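Putative secreted lipase (PDB 5H6G) probably hydrolyses the ester bonds of lipids, as a secreted, thermostable lipase of the alpha/beta hydrolase superfamily. Local coordinates at residues 32-37 with 48-53; 123-128 with 188-193; 133-138 with 207-212; 141-146 with 169-174. All coordinates share one frame; numbering follows the deposited sequence.

Interaction 1. Residues 32-37 with 48-53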
loop_
_atom_site.group_PDB
_atom_site.type_symbol
_atom_site.label_atom_id
_atom_site.label_comp_id
_atom_site.label_asym_id
_atom_site.label_seq_id
_atom_site.Cartn_x
_atom_site.Cartn_y
_atom_site.Cartn_z
ATOM N N VAL A 32 -3.311 6.818 9.847
ATOM C CA VAL A 32 -3.119 6.156 8.578
ATOM C C VAL A 32 -1.656 5.795 8.461
ATOM O O VAL A 32 -0.805 6.651 8.606
ATOM C CB VAL A 32 -3.506 7.066 7.405
ATOM C CG1 VAL A 32 -3.388 6.313 6.089
ATOM C CG2 VAL A 32 -4.926 7.552 7.592
ATOM N N VAL A 33 -1.379 4.530 8.186
ATOM C CA VAL A 33 -0.024 4.077 7.898
ATOM C C VAL A 33 0.128 3.856 6.399
ATOM O O VAL A 33 -0.587 3.040 5.797
ATOM C CB VAL A 33 0.308 2.788 8.653
ATOM C CG1 VAL A 33 1.687 2.280 8.258
ATOM C CG2 VAL A 33 0.255 3.058 10.148
ATOM N N LEU A 34 1.091 4.563 5.820
ATOM C CA LEU A 34 1.385 4.503 4.400
ATOM C C LEU A 34 2.546 3.538 4.176
ATOM O O LEU A 34 3.575 3.654 4.832
ATOM C CB LEU A 34 1.742 5.906 3.900
ATOM C CG LEU A 34 0.638 6.792 3.295
ATOM C CD1 LEU A 34 -0.779 6.556 3.808
ATOM C CD2 LEU A 34 1.019 8.254 3.435
ATOM N N VAL A 35 2.389 2.617 3.227
ATOM C CA VAL A 35 3.340 1.518 3.007
ATOM C C VAL A 35 3.841 1.482 1.562
ATOM O O VAL A 35 3.132 1.067 0.652
ATOM C CB VAL A 35 2.713 0.145 3.346
ATOM C CG1 VAL A 35 3.768 -0.949 3.293
ATOM C CG2 VAL A 35 2.066 0.172 4.713
ATOM N N HIS A 36 5.086 1.889 1.368
ATOM C CA HIS A 36 5.659 2.031 0.033
ATOM C C HIS A 36 5.849 0.725 -0.739
ATOM O O HIS A 36 5.776 -0.372 -0.188
ATOM C CB HIS A 36 6.994 2.796 0.122
ATOM C CG HIS A 36 8.082 2.040 0.802
ATOM N ND1 HIS A 36 8.661 0.909 0.271
ATOM C CD2 HIS A 36 8.696 2.256 1.980
ATOM C CE1 HIS A 36 9.579 0.450 1.099
ATOM N NE2 HIS A 36 9.615 1.250 2.147
ATOM N N GLY A 37 6.176 0.880 -2.014
ATOM C CA GLY A 37 6.393 -0.213 -2.955
ATOM C C GLY A 37 7.856 -0.592 -3.132
ATOM O O GLY A 37 8.740 -0.160 -2.369
ATOM N N VAL A 48 2.598 13.311 -2.785
ATOM C CA VAL A 48 1.229 13.785 -3.049
ATOM C C VAL A 48 0.213 13.247 -2.023
ATOM O O VAL A 48 -0.526 14.035 -1.421
ATOM C CB VAL A 48 0.785 13.512 -4.499
ATOM C CG1 VAL A 48 -0.625 14.050 -4.732
ATOM C CG2 VAL A 48 1.791 14.145 -5.488
ATOM N N LEU A 49 0.186 11.928 -1.803
ATOM C CA LEU A 49 -0.872 11.320 -0.972
ATOM C C LEU A 49 -0.854 11.774 0.481
ATOM O O LEU A 49 -1.908 12.014 1.059
ATOM C CB LEU A 49 -0.832 9.785 -1.020
ATOM C CG LEU A 49 -1.946 9.068 -0.214
ATOM C CD1 LEU A 49 -3.347 9.518 -0.641
ATOM C CD2 LEU A 49 -1.822 7.560 -0.347
ATOM N N ALA A 50 0.328 11.878 1.086
ATOM C CA ALA A 50 0.374 12.247 2.491
ATOM C C ALA A 50 -0.191 13.646 2.765
ATOM O O ALA A 50 -1.099 13.782 3.593
ATOM C CB ALA A 50 1.767 12.060 3.080
ATOM N N PRO A 51 0.311 14.692 2.084
ATOM C CA PRO A 51 -0.335 16.027 2.311
ATOM C C PRO A 51 -1.799 16.084 1.913
ATOM O O PRO A 51 -2.556 16.761 2.561
ATOM C CB PRO A 51 0.489 17.001 1.455
ATOM C CG PRO A 51 1.416 16.149 0.653
ATOM C CD PRO A 51 1.589 14.834 1.375
ATOM N N TYR A 52 -2.175 15.362 0.866
ATOM C CA TYR A 52 -3.572 15.147 0.501
ATOM C C TYR A 52 -4.434 14.659 1.689
ATOM O O TYR A 52 -5.546 15.180 1.908
ATOM C CB TYR A 52 -3.652 14.156 -0.665
ATOM C CG TYR A 52 -5.023 13.950 -1.255
ATOM C CD1 TYR A 52 -5.941 13.066 -0.677
ATOM C CD2 TYR A 52 -5.406 14.615 -2.422
ATOM C CE1 TYR A 52 -7.203 12.859 -1.232
ATOM C CE2 TYR A 52 -6.664 14.413 -2.981
ATOM C CZ TYR A 52 -7.555 13.535 -2.382
ATOM O OH TYR A 52 -8.783 13.350 -2.945
ATOM N N LEU A 53 -3.926 13.687 2.454
ATOM C CA LEU A 53 -4.642 13.181 3.627
ATOM C C LEU A 53 -4.464 14.082 4.842
ATOM O O LEU A 53 -5.384 14.193 5.648
ATOM C CB LEU A 53 -4.258 11.729 3.941
ATOM C CG LEU A 53 -4.562 10.706 2.842
ATOM C CD1 LEU A 53 -3.987 9.330 3.156
ATOM C CD2 LEU A 53 -6.051 10.608 2.555
#
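Val32 meets Leu53 at the start of strand 32-35. Its CG1 branch is anti to the backbone N (chi1 -176°), and the methyl comes 4.3 Å from Leu53 CD1. The side chain of Val33 lies on another side of the strand and packs on Leu105 of strand 103-108. Leu34 then makes the main contact. Its two methyls diverge onto the helix. Leu34 CD2 rests 3.9 Å from Ala50 CB. Leu34 CD1 touches two leucines of the helix, 4.3 Å from Leu53 CD1 and 4.4 Å from Leu49 CD2. Beyond Leu34 the strand and the loop after it turn to other neighbours: Val35 packs on Leu63, and the His36 ring stacks with Tyr65. The segments of strand 32-35 and helix 49-53 run almost antiparallel, with axes 10.8 Å apart and 168° between their directions. This is the first half of a beta-alpha-beta crossover. Strand 32-35 leads into helix 49-54, and the chain returns in strand 59-63, the parallel neighbour of strand 32-35. Leu34 and Leu53 both also touch Val60 of that strand. On the helix, Leu53 N bonds to Leu49 O at 3.0 Å, one turn apart, and both leucines face the strand. No hydrogen bond joins the two segments. Between them the contacts are all aliphatic and buried, so their fit probably rests on shape and exclusion of water.

Interaction 2. Residues 123-128 with 188-193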
loop_
_atom_site.group_PDB
_atom_site.type_symbol
_atom_site.label_atom_id
_atom_site.label_comp_id
_atom_site.label_asym_id
_atom_site.label_seq_id
_atom_site.Cartn_x
_atom_site.Cartn_y
_atom_site.Cartn_z
ATOM N N GLY A 123 -0.804 -11.354 13.794
ATOM C CA GLY A 123 -1.836 -10.697 14.634
ATOM C C GLY A 123 -2.316 -9.309 14.210
ATOM O O GLY A 123 -2.929 -8.575 14.999
ATOM N N GLY A 124 -2.052 -8.949 12.960
ATOM C CA GLY A 124 -2.429 -7.647 12.431
ATOM C C GLY A 124 -3.921 -7.350 12.390
ATOM O O GLY A 124 -4.295 -6.197 12.456
ATOM N N ALA A 125 -4.765 -8.370 12.303
ATOM C CA ALA A 125 -6.223 -8.178 12.244
ATOM C C ALA A 125 -6.769 -7.331 13.404
ATOM O O ALA A 125 -7.617 -6.465 13.189
ATOM C CB ALA A 125 -6.934 -9.520 12.191
ATOM N N ASP A 126 -6.227 -7.558 14.602
ATOM C CA ASP A 126 -6.584 -6.810 15.823
ATOM C C ASP A 126 -6.252 -5.317 15.819
ATOM O O ASP A 126 -6.814 -4.569 16.633
ATOM C CB ASP A 126 -5.839 -7.390 17.052
ATOM C CG ASP A 126 -6.204 -8.841 17.351
ATOM O OD1 ASP A 126 -7.416 -9.177 17.332
ATOM O OD2 ASP A 126 -5.262 -9.632 17.613
ATOM N N LYS A 127 -5.288 -4.906 14.990
ATOM C CA LYS A 127 -4.750 -3.536 14.982
ATOM C C LYS A 127 -5.078 -2.739 13.736
ATOM O O LYS A 127 -4.724 -1.580 13.654
ATOM C CB LYS A 127 -3.231 -3.613 15.164
ATOM C CG LYS A 127 -2.867 -3.955 16.598
ATOM C CD LYS A 127 -1.680 -4.891 16.728
ATOM C CE LYS A 127 -1.689 -5.624 18.068
ATOM N NZ LYS A 127 -2.069 -4.731 19.209
ATOM N N VAL A 128 -5.756 -3.362 12.771
ATOM C CA VAL A 128 -6.024 -2.758 11.482
ATOM C C VAL A 128 -7.529 -2.725 11.225
ATOM O O VAL A 128 -8.180 -3.763 11.257
ATOM C CB VAL A 128 -5.312 -3.535 10.374
ATOM C CG1 VAL A 128 -5.621 -2.943 9.009
ATOM C CG2 VAL A 128 -3.814 -3.508 10.620
ATOM N N PRO A 188 -11.119 -12.069 8.951
ATOM C CA PRO A 188 -12.332 -11.365 9.478
ATOM C C PRO A 188 -12.057 -9.980 10.117
ATOM O O PRO A 188 -10.997 -9.778 10.713
ATOM C CB PRO A 188 -12.898 -12.352 10.541
ATOM C CG PRO A 188 -12.295 -13.685 10.192
ATOM C CD PRO A 188 -10.932 -13.392 9.596
ATOM N N GLY A 189 -13.011 -9.054 9.958
ATOM C CA GLY A 189 -12.997 -7.753 10.638
ATOM C C GLY A 189 -12.193 -6.609 10.023
ATOM O O GLY A 189 -12.173 -5.506 10.575
ATOM N N VAL A 190 -11.518 -6.864 8.904
ATOM C CA VAL A 190 -10.736 -5.845 8.203
ATOM C C VAL A 190 -11.560 -5.459 6.972
ATOM O O VAL A 190 -12.079 -6.340 6.280
ATOM C CB VAL A 190 -9.341 -6.399 7.773
ATOM C CG1 VAL A 190 -8.589 -5.391 6.907
ATOM C CG2 VAL A 190 -8.504 -6.800 8.987
ATOM N N ARG A 191 -11.710 -4.168 6.721
ATOM C CA ARG A 191 -12.345 -3.700 5.475
ATOM C C ARG A 191 -11.254 -3.488 4.421
ATOM O O ARG A 191 -10.309 -2.730 4.637
ATOM C CB ARG A 191 -13.147 -2.424 5.710
ATOM C CG ARG A 191 -14.283 -2.595 6.724
ATOM C CD ARG A 191 -14.619 -1.290 7.456
ATOM N NE ARG A 191 -15.668 -0.537 6.765
ATOM C CZ ARG A 191 -16.978 -0.571 7.050
ATOM N NH1 ARG A 191 -17.450 -1.318 8.053
ATOM N NH2 ARG A 191 -17.835 0.166 6.323
ATOM N N TYR A 192 -11.362 -4.189 3.305
ATOM C CA TYR A 192 -10.315 -4.175 2.277
ATOM C C TYR A 192 -10.774 -3.389 1.063
ATOM O O TYR A 192 -11.883 -3.581 0.608
ATOM C CB TYR A 192 -10.022 -5.576 1.780
ATOM C CG TYR A 192 -9.420 -6.521 2.769
ATOM C CD1 TYR A 192 -10.201 -7.161 3.728
ATOM C CD2 TYR A 192 -8.074 -6.840 2.700
ATOM C CE1 TYR A 192 -9.629 -8.082 4.601
ATOM C CE2 TYR A 192 -7.499 -7.760 3.556
ATOM C CZ TYR A 192 -8.256 -8.387 4.507
ATOM O OH TYR A 192 -7.623 -9.310 5.347
ATOM N N THR A 193 -9.919 -2.523 0.543
ATOM C CA THR A 193 -10.188 -1.857 -0.729
ATOM C C THR A 193 -8.968 -2.141 -1.614
ATOM O O THR A 193 -7.832 -2.115 -1.134
ATOM C CB THR A 193 -10.464 -0.342 -0.561
ATOM O OG1 THR A 193 -11.615 -0.150 0.271
ATOM C CG2 THR A 193 -10.725 0.317 -1.919
#
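Val190 has CG1 anti to its backbone N (chi1 174°), which leaves CG2 beside that N and sets the two methyls against different atoms of Val128, CG2 also reaching Ala125. Val190 CG2 lies 3.8 Å from Val128 O. Val190 CG2 is also 4.2 Å from Ala125 CA and 4.5 Å from Ala125 CB. Val190 CG1 meets Val128 CG1 at 4.4 Å. Val128 also has its CG1 anti to the backbone N. Val190 CG1 also sits 3.7 Å above one face of the Tyr192 ring, offset toward the rim. Tyr192 OH is hydrogen-bonded to Val187 N, and the side chain packs on Leu119 and Asn116. The two segments lead into neighbouring parallel strands of the alpha/beta hydrolase sheet. Val128 opens strand 128-134, and Val190 comes just before strand 191-196. Backbone bonds from Arg191 to Asn129 and Leu131 start the pairing of these strands. The contact lies where both strands begin. Further out, the chain from Gly124 to Asp126 has helical torsions. Lys127 N closes this turn on Gly124 O at 3.0 Å. Ala125 CB projects from the turn to within 4.3 Å of Pro188 O. Gly189 follows with a positive phi of 84°, and the chain then runs on into Val190.

Interaction 3. Residues 133-138 with 207-212. With PO4 (phosphate ion), chain D.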
loop_
_atom_site.group_PDB
_atom_site.type_symbol
_atom_site.label_atom_id
_atom_site.label_comp_id
_atom_site.label_asym_id
_atom_site.label_seq_id
_atom_site.Cartn_x
_atom_site.Cartn_y
_atom_site.Cartn_z
ATOM N N GLY A 133 -5.139 -1.249 -0.800
ATOM C CA GLY A 133 -4.031 -1.552 -1.685
ATOM C C GLY A 133 -4.202 -0.830 -3.008
ATOM O O GLY A 133 -5.258 -0.942 -3.652
ATOM N N ILE A 134 -3.177 -0.080 -3.415
ATOM C CA ILE A 134 -3.161 0.562 -4.733
ATOM C C ILE A 134 -2.269 -0.264 -5.635
ATOM O O ILE A 134 -1.080 -0.380 -5.385
ATOM C CB ILE A 134 -2.633 2.002 -4.661
ATOM C CG1 ILE A 134 -3.310 2.768 -3.527
ATOM C CG2 ILE A 134 -2.875 2.709 -5.993
ATOM C CD1 ILE A 134 -2.806 4.172 -3.358
ATOM N N ALA A 135 -2.843 -0.855 -6.671
ATOM C CA ALA A 135 -2.136 -1.822 -7.529
ATOM C C ALA A 135 -1.294 -2.866 -6.760
ATOM O O ALA A 135 -0.120 -3.010 -7.029
ATOM C CB ALA A 135 -1.267 -1.095 -8.543
ATOM N N PRO A 136 -1.897 -3.581 -5.788
ATOM C CA PRO A 136 -1.166 -4.577 -4.990
ATOM C C PRO A 136 -0.965 -5.879 -5.717
ATOM O O PRO A 136 -1.918 -6.396 -6.278
ATOM C CB PRO A 136 -2.106 -4.828 -3.813
ATOM C CG PRO A 136 -3.460 -4.604 -4.374
ATOM C CD PRO A 136 -3.321 -3.517 -5.405
ATOM N N ASP A 137 0.234 -6.450 -5.665
ATOM C CA ASP A 137 0.418 -7.792 -6.230
ATOM C C ASP A 137 0.009 -8.932 -5.277
ATOM O O ASP A 137 0.832 -9.783 -4.879
ATOM C CB ASP A 137 1.813 -7.992 -6.812
ATOM C CG ASP A 137 2.897 -7.747 -5.836
ATOM O OD1 ASP A 137 2.733 -6.915 -4.938
ATOM O OD2 ASP A 137 3.946 -8.365 -6.001
ATOM N N ASN A 138 -1.302 -8.989 -5.010
ATOM C CA ASN A 138 -1.871 -9.864 -3.986
ATOM C C ASN A 138 -1.771 -11.360 -4.255
ATOM O O ASN A 138 -1.707 -12.126 -3.289
ATOM C CB ASN A 138 -3.312 -9.482 -3.666
ATOM C CG ASN A 138 -3.389 -8.367 -2.648
ATOM O OD1 ASN A 138 -2.672 -8.381 -1.644
ATOM N ND2 ASN A 138 -4.266 -7.411 -2.880
ATOM N N ARG A 207 -6.483 -8.392 -12.741
ATOM C CA ARG A 207 -7.498 -8.950 -11.848
ATOM C C ARG A 207 -6.942 -9.795 -10.691
ATOM O O ARG A 207 -7.616 -9.964 -9.665
ATOM C CB ARG A 207 -8.565 -9.716 -12.642
ATOM C CG ARG A 207 -9.742 -8.821 -13.029
ATOM C CD ARG A 207 -10.703 -9.421 -14.064
ATOM N NE ARG A 207 -10.388 -8.910 -15.405
ATOM C CZ ARG A 207 -11.214 -8.252 -16.220
ATOM N NH1 ARG A 207 -12.489 -8.007 -15.904
ATOM N NH2 ARG A 207 -10.752 -7.850 -17.397
ATOM N N THR A 208 -5.701 -10.270 -10.834
ATOM C CA THR A 208 -4.992 -10.956 -9.750
ATOM C C THR A 208 -4.693 -10.031 -8.566
ATOM O O THR A 208 -4.320 -10.493 -7.493
ATOM C CB THR A 208 -3.634 -11.560 -10.221
ATOM O OG1 THR A 208 -2.750 -10.514 -10.639
ATOM C CG2 THR A 208 -3.819 -12.575 -11.372
ATOM N N GLN A 209 -4.791 -8.727 -8.768
ATOM C CA GLN A 209 -4.602 -7.772 -7.700
ATOM C C GLN A 209 -5.800 -7.782 -6.740
ATOM O O GLN A 209 -5.659 -7.518 -5.562
ATOM C CB GLN A 209 -4.414 -6.388 -8.287
ATOM C CG GLN A 209 -3.198 -6.257 -9.190
ATOM C CD GLN A 209 -3.094 -4.900 -9.845
ATOM O OE1 GLN A 209 -3.654 -3.922 -9.368
ATOM N NE2 GLN A 209 -2.382 -4.839 -10.956
ATOM N N TYR A 210 -6.973 -8.088 -7.270
ATOM C CA TYR A 210 -8.193 -8.116 -6.495
ATOM C C TYR A 210 -8.227 -9.193 -5.444
ATOM O O TYR A 210 -7.602 -10.232 -5.584
ATOM C CB TYR A 210 -9.393 -8.309 -7.420
ATOM C CG TYR A 210 -9.721 -7.138 -8.346
ATOM C CD1 TYR A 210 -9.210 -5.861 -8.136
ATOM C CD2 TYR A 210 -10.616 -7.318 -9.407
ATOM C CE1 TYR A 210 -9.554 -4.812 -8.971
ATOM C CE2 TYR A 210 -10.972 -6.266 -10.245
ATOM C CZ TYR A 210 -10.428 -5.026 -10.024
ATOM O OH TYR A 210 -10.783 -3.998 -10.832
ATOM N N LEU A 211 -8.995 -8.917 -4.395
ATOM C CA LEU A 211 -9.167 -9.835 -3.256
ATOM C C LEU A 211 -10.584 -10.403 -3.268
ATOM O O LEU A 211 -11.548 -9.669 -3.426
ATOM C CB LEU A 211 -8.924 -9.091 -1.946
ATOM C CG LEU A 211 -7.587 -9.103 -1.199
ATOM C CD1 LEU A 211 -6.437 -9.747 -1.927
ATOM C CD2 LEU A 211 -7.216 -7.724 -0.698
ATOM N N ASP A 212 -10.694 -11.714 -3.106
ATOM C CA ASP A 212 -11.969 -12.374 -2.925
ATOM C C ASP A 212 -12.340 -12.562 -1.424
ATOM O O ASP A 212 -11.679 -13.308 -0.682
ATOM C CB ASP A 212 -11.919 -13.721 -3.646
ATOM C CG ASP A 212 -13.220 -14.480 -3.555
ATOM O OD1 ASP A 212 -14.298 -13.855 -3.468
ATOM O OD2 ASP A 212 -13.139 -15.713 -3.582
HETATM P P PO4 D . -9.611 -6.097 -20.478
HETATM O O1 PO4 D . -10.875 -6.170 -19.641
HETATM O O2 PO4 D . -9.776 -5.058 -21.571
HETATM O O3 PO4 D . -9.342 -7.449 -21.113
HETATM O O4 PO4 D . -8.448 -5.690 -19.602
#
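Thr208, Gln209 and Leu211 meet Ala135, Pro136 and Asn138 here. Just before them, Arg207 turns to a phosphate ion that was probably picked up during crystallisation. Its NH2 makes a weak 2.8 Å hydrogen bond to phosphate O1. Thr208 holds its own hydroxyl on Pro205 O, while its backbone O bonds to His139 ND1. Gln209 comes next. With CG anti to the carbonyl carbon (chi1 -61°) and the chain beyond extended, the Gln209 side chain crosses Pro136 at about a right angle. Gln209 OE1 stops 3.2 Å from Ala135 CA, and Pro136 O lies 3.2 Å from Gln209 CG. The amide nitrogen of Gln209 bonds to Val203 O and weakly to Asp200. In this alpha/beta hydrolase fold Asp200 is probably the acid of the catalytic triad with Ser109 and His232. Gln209 is thus likely to be a second-shell residue there. Gln209 O takes a nearly straight bond (170°) from Asn138 ND2 at 3.0 Å, lying in the carbonyl plane and close to the Asn138 amide plane. Replacing Asn138 by an alanine would probably leave Gln209 O without this donor and open a gap beside Leu211. Leu211 crosses the Asn138 side chain at about a right angle, with Leu211 CD1 3.4 Å from Asn138 CG. Asn138 is the last residue of an inverse gamma turn centred on Asp137, its N bonded weakly to Pro136 O.

Interaction 4. Residues 141-146 with 169-174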
loop_
_atom_site.group_PDB
_atom_site.type_symbol
_atom_site.label_atom_id
_atom_site.label_comp_id
_atom_site.label_asym_id
_atom_site.label_seq_id
_atom_site.Cartn_x
_atom_site.Cartn_y
_atom_site.Cartn_z
ATOM N N THR A 141 3.450 -11.723 -8.964
ATOM C CA THR A 141 3.720 -11.231 -10.309
ATOM C C THR A 141 4.907 -12.056 -10.886
ATOM O O THR A 141 5.130 -13.213 -10.472
ATOM C CB THR A 141 3.997 -9.717 -10.277
ATOM O OG1 THR A 141 4.204 -9.243 -11.603
ATOM C CG2 THR A 141 5.246 -9.381 -9.440
ATOM N N THR A 142 5.637 -11.497 -11.850
ATOM C CA THR A 142 6.891 -12.110 -12.348
ATOM C C THR A 142 8.046 -11.165 -12.186
ATOM O O THR A 142 7.864 -9.955 -12.031
ATOM C CB THR A 142 6.833 -12.479 -13.840
ATOM O OG1 THR A 142 6.572 -11.289 -14.627
ATOM C CG2 THR A 142 5.759 -13.556 -14.072
ATOM N N LEU A 143 9.237 -11.734 -12.262
ATOM C CA LEU A 143 10.452 -10.959 -12.214
ATOM C C LEU A 143 10.459 -9.973 -13.394
ATOM O O LEU A 143 10.792 -8.798 -13.256
ATOM C CB LEU A 143 11.637 -11.916 -12.256
ATOM C CG LEU A 143 12.901 -11.585 -11.495
ATOM C CD1 LEU A 143 12.611 -11.335 -10.026
ATOM C CD2 LEU A 143 13.845 -12.779 -11.655
ATOM N N LEU A 144 10.029 -10.445 -14.553
ATOM C CA LEU A 144 9.991 -9.606 -15.735
ATOM C C LEU A 144 9.109 -8.362 -15.535
ATOM O O LEU A 144 9.458 -7.263 -15.979
ATOM C CB LEU A 144 9.539 -10.428 -16.935
ATOM C CG LEU A 144 9.699 -9.775 -18.307
ATOM C CD1 LEU A 144 11.157 -9.507 -18.657
ATOM C CD2 LEU A 144 9.061 -10.684 -19.347
ATOM N N GLY A 145 7.986 -8.536 -14.835
ATOM C CA GLY A 145 7.107 -7.426 -14.483
ATOM C C GLY A 145 7.730 -6.429 -13.524
ATOM O O GLY A 145 7.563 -5.205 -13.691
ATOM N N LEU A 146 8.454 -6.927 -12.521
ATOM C CA LEU A 146 9.161 -6.045 -11.586
ATOM C C LEU A 146 10.290 -5.232 -12.266
ATOM O O LEU A 146 10.651 -4.114 -11.855
ATOM C CB LEU A 146 9.733 -6.857 -10.426
ATOM C CG LEU A 146 8.675 -7.543 -9.566
ATOM C CD1 LEU A 146 9.379 -8.512 -8.646
ATOM C CD2 LEU A 146 7.830 -6.545 -8.780
ATOM N N ASP A 169 10.556 -13.022 -3.729
ATOM C CA ASP A 169 9.385 -13.301 -2.877
ATOM C C ASP A 169 8.044 -12.873 -3.482
ATOM O O ASP A 169 7.017 -13.445 -3.127
ATOM C CB ASP A 169 9.522 -12.646 -1.478
ATOM C CG ASP A 169 10.459 -13.402 -0.544
ATOM O OD1 ASP A 169 10.817 -14.560 -0.840
ATOM O OD2 ASP A 169 10.833 -12.833 0.512
ATOM N N GLN A 170 8.047 -11.870 -4.360
ATOM C CA GLN A 170 6.837 -11.437 -5.066
ATOM C C GLN A 170 6.416 -12.329 -6.254
ATOM O O GLN A 170 5.336 -12.129 -6.827
ATOM C CB GLN A 170 7.002 -10.011 -5.566
ATOM C CG GLN A 170 7.246 -9.005 -4.462
ATOM C CD GLN A 170 7.315 -7.573 -4.968
ATOM O OE1 GLN A 170 8.353 -6.903 -4.884
ATOM N NE2 GLN A 170 6.221 -7.102 -5.488
ATOM N N VAL A 171 7.246 -13.289 -6.644
ATOM C CA VAL A 171 6.987 -14.066 -7.860
ATOM C C VAL A 171 5.926 -15.133 -7.576
ATOM O O VAL A 171 6.056 -15.886 -6.610
ATOM C CB VAL A 171 8.299 -14.716 -8.382
ATOM C CG1 VAL A 171 8.053 -15.637 -9.585
ATOM C CG2 VAL A 171 9.297 -13.626 -8.732
ATOM N N ALA A 172 4.879 -15.197 -8.405
ATOM C CA ALA A 172 3.804 -16.186 -8.231
ATOM C C ALA A 172 4.428 -17.571 -8.195
ATOM O O ALA A 172 5.363 -17.831 -8.940
ATOM C CB ALA A 172 2.778 -16.092 -9.364
ATOM N N GLY A 173 3.947 -18.431 -7.300
ATOM C CA GLY A 173 4.541 -19.760 -7.104
ATOM C C GLY A 173 5.802 -19.812 -6.236
ATOM O O GLY A 173 6.313 -20.897 -5.992
ATOM N N SER A 174 6.312 -18.661 -5.771
ATOM C CA SER A 174 7.407 -18.613 -4.779
ATOM C C SER A 174 6.951 -19.176 -3.437
ATOM O O SER A 174 5.740 -19.279 -3.192
ATOM C CB SER A 174 7.899 -17.165 -4.567
ATOM O OG SER A 174 6.895 -16.336 -3.975
#
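Thr141 is held to 169-174 by two backbone bonds. Thr141 N donates to Gln170 O at 2.9 Å. Ala172 N donates to Thr141 O at 2.9 Å, with a nearly straight N-H (166°) in the carbonyl plane. Val171 CA adds a CH contact to Thr141 O at 3.3 Å. Thr141 and Val171 thus form a single parallel beta bridge. Side chains pack around it. Val171 has CG1 anti to its backbone N (chi1 175°), which brings its other methyl to the start of helix 143-147. There Val171 CG2 lies 4.2 Å from Leu143 CD1. Leu146 crosses Gln170 at a slant, with Leu146 CD1 4.2 Å from Gln170 CB. In the alpha/beta hydrolase fold this region belongs to the excursion between strands 128-134 and 191-196, a place where many relatives carry cap or lid segments. The bridge ties the two ends of the piece from helix 143-147 to helix 165-168. The next shell sets these residues in position. Thr142 is the N-cap of helix 143-147, and its OG1 accepts from Gly145 N at 3.1 Å. Val171 begins a type II turn, with Gly173 at positive phi and Ser174 N bonded to Val171 O at 2.9 Å. Ser174 is in turn the N-cap of helix 175-181, its hydroxyl accepting from Ile177 N. The Thr141 hydroxyl bonds to Val202 O.

Interactions 2 and 3 touch directly. Thr193 O probably accepts a hydrogen bond from Gly133 N at 2.8 Å, between neighbouring strands, and Tyr192 CD2 packs on Leu211 CD2 at 3.6 Å. Interactions 3 and 4, with centres about 14 Å apart, meet where the Asp137 carboxylate faces the Gln170 amide. Interaction 1 lies across the chain's centre from both 3 and 4, its centre about 18 Å from that of 3, and belongs to the same sheet as 2 and 3. Interaction 3 is next to the probable triad of Ser109, Asp200 and His232: Gln209 reaches Asp200, and Ala135 packs on His232. Gln170 and Leu34 lie near the presumed nucleophile elbow.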